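Local coordinates for protein AGR_C_1268p (Agrobacterium tumefaciens str. C58, PDB 2GHS) that probably binds a divalent metal ion and hydrolyses sugar lactones, as a regucalcin-like beta-propeller protein of the SMP-30 gluconolactonase family, at residues V236-A239 and I243-A246. Sequence-based numbering, arbitrary orientation.
Sequences VCDA and IWNA
The edge of the Trp244 indole meets Asp238, NE1 donating to OD2 of Asp238 over 2.9 Å in a nearly straight bond (169°). The carboxylate oxygen lies close to the ring plane, but the N-H arrives from above the plane of the carboxylate, and the two flat groups are turned 62° apart. With CG of Asp238 set between its own backbone N and carbonyl carbon (chi1 71°), the acid is directed at the indole, and its other oxygen, OD1, accepts from the backbone N of His242 in the turn. The carboxylate thus ties the turn to the indole and helps hold the ring in its rotation. On the same face of the sheet, CG2 of Val236 packs 3.9 Å from CB of Trp244, and both side chains are buried. These residues form the closing end of the beta hairpin made by strands 231-237 and 243-248, within one blade of the beta-propeller expected for this family. Val236 and Trp244 are an antiparallel hydrogen-bonded pair: N of Trp244 gives to O of Val236 at 2.8 Å, and N of Val236 gives to O of Trp244 at 3.0 Å. The carbonyl oxygen of Val236 also receives a CA-H contact from Ile243, whose CA lies 3.4 Å away. Cys237 and Ile243 follow as the non-hydrogen-bonded pair, and on the other face SG of Cys237 rests 4.4 Å from CG1 of Ile243, a loose apolar touch. Beyond the hairpin, the Trp244 ring stacks with Tyr266 of strand 262-267, while Pro276 and Phe278 of strand 273-279, which belongs to another sheet, pack against Val236.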
ATOM      1  N   VAL A 236      -3.031   0.698  -6.499  1.00  9.03           N
ATOM      2  CA  VAL A 236      -2.053   1.219  -7.478  1.00  8.45           C
ATOM      3  C   VAL A 236      -2.817   1.786  -8.663  1.00  8.70           C
ATOM      4  O   VAL A 236      -3.983   1.528  -8.856  1.00  9.14           O
ATOM      5  CB  VAL A 236      -1.001   0.200  -7.911  1.00  9.53           C
ATOM      6  CG1 VAL A 236      -0.095  -0.182  -6.742  1.00 12.85           C
ATOM      7  CG2 VAL A 236      -1.651  -1.022  -8.561  1.00 13.00           C
ATOM      8  N   CYS A 237      -2.135   2.613  -9.428  1.00  8.36           N
ATOM      9  CA  CYS A 237      -2.687   3.267 -10.589  1.00  9.48           C
ATOM     10  C   CYS A 237      -1.748   2.951 -11.772  1.00  9.39           C
ATOM     11  O   CYS A 237      -0.524   3.185 -11.704  1.00  8.97           O
ATOM     12  CB  CYS A 237      -2.831   4.755 -10.309  1.00  9.28           C
ATOM     13  SG  CYS A 237      -3.622   5.691 -11.610  1.00 12.43           S
ATOM     14  N   ASP A 238      -2.298   2.322 -12.823  1.00  9.80           N
ATOM     15  CA  ASP A 238      -1.461   1.869 -13.922  1.00  8.55           C
ATOM     16  C   ASP A 238      -1.119   2.996 -14.939  1.00  9.19           C
ATOM     17  O   ASP A 238      -1.452   4.157 -14.745  1.00  9.69           O
ATOM     18  CB  ASP A 238      -2.039   0.604 -14.588  1.00  8.56           C
ATOM     19  CG  ASP A 238      -3.292   0.853 -15.392  1.00  8.19           C
ATOM     20  OD1 ASP A 238      -3.572   2.015 -15.766  1.00  9.93           O
ATOM     21  OD2 ASP A 238      -4.034  -0.150 -15.692  1.00  9.97           O
ATOM     22  N   ALA A 239      -0.416   2.628 -16.007  1.00  9.86           N
ATOM     23  CA  ALA A 239       0.137   3.617 -16.919  1.00 12.50           C
ATOM     24  C   ALA A 239      -0.969   4.302 -17.702  1.00 13.55           C
ATOM     25  O   ALA A 239      -0.741   5.386 -18.245  1.00 12.60           O
ATOM     26  CB  ALA A 239       1.109   2.970 -17.880  1.00 15.96           C
ATOM     27  N   ILE A 243      -7.302   2.479 -11.762  1.00  8.53           N
ATOM     28  CA  ILE A 243      -7.021   2.178 -10.350  1.00  9.18           C
ATOM     29  C   ILE A 243      -7.289   0.704 -10.094  1.00  9.62           C
ATOM     30  O   ILE A 243      -8.336   0.179 -10.480  1.00  9.48           O
ATOM     31  CB  ILE A 243      -7.865   3.095  -9.432  1.00 11.39           C
ATOM     32  CG1 ILE A 243      -7.435   4.564  -9.630  1.00 13.37           C
ATOM     33  CG2 ILE A 243      -7.795   2.598  -7.990  1.00 13.27           C
ATOM     34  CD1 ILE A 243      -8.267   5.535  -8.903  1.00 22.89           C
ATOM     35  N   TRP A 244      -6.324   0.042  -9.443  1.00  8.28           N
ATOM     36  CA  TRP A 244      -6.419  -1.339  -9.079  1.00  9.57           C
ATOM     37  C   TRP A 244      -6.409  -1.380  -7.547  1.00  9.33           C
ATOM     38  O   TRP A 244      -5.407  -1.022  -6.936  1.00  9.17           O
ATOM     39  CB  TRP A 244      -5.226  -2.122  -9.628  1.00 10.98           C
ATOM     40  CG  TRP A 244      -5.134  -2.171 -11.136  1.00  8.67           C
ATOM     41  CD1 TRP A 244      -4.883  -1.140 -11.979  1.00  9.85           C
ATOM     42  CD2 TRP A 244      -5.332  -3.327 -11.953  1.00  7.76           C
ATOM     43  NE1 TRP A 244      -4.874  -1.602 -13.286  1.00 10.60           N
ATOM     44  CE2 TRP A 244      -5.145  -2.939 -13.283  1.00  9.20           C
ATOM     45  CE3 TRP A 244      -5.593  -4.667 -11.683  1.00  8.55           C
ATOM     46  CZ2 TRP A 244      -5.234  -3.855 -14.365  1.00  8.71           C
ATOM     47  CZ3 TRP A 244      -5.675  -5.585 -12.752  1.00  8.63           C
ATOM     48  CH2 TRP A 244      -5.515  -5.156 -14.064  1.00  7.18           C
ATOM     49  N   ASN A 245      -7.536  -1.749  -6.957  1.00  7.81           N
ATOM     50  CA  ASN A 245      -7.801  -1.637  -5.509  1.00  8.58           C
ATOM     51  C   ASN A 245      -8.053  -2.998  -4.868  1.00  8.80           C
ATOM     52  O   ASN A 245      -8.967  -3.733  -5.310  1.00  9.41           O
ATOM     53  CB  ASN A 245      -9.037  -0.744  -5.281  1.00  8.84           C
ATOM     54  CG  ASN A 245      -9.440  -0.677  -3.843  1.00 10.58           C
ATOM     55  OD1 ASN A 245     -10.559  -1.085  -3.475  1.00 11.41           O
ATOM     56  ND2 ASN A 245      -8.547  -0.153  -3.002  1.00  9.68           N
ATOM     57  N   ALA A 246      -7.281  -3.321  -3.834  1.00  9.80           N
ATOM     58  CA  ALA A 246      -7.503  -4.518  -3.025  1.00 10.61           C
ATOM     59  C   ALA A 246      -8.760  -4.306  -2.178  1.00 10.59           C
ATOM     60  O   ALA A 246      -8.888  -3.290  -1.502  1.00 11.06           O
ATOM     61  CB  ALA A 246      -6.309  -4.790  -2.135  1.00 10.61           C
TER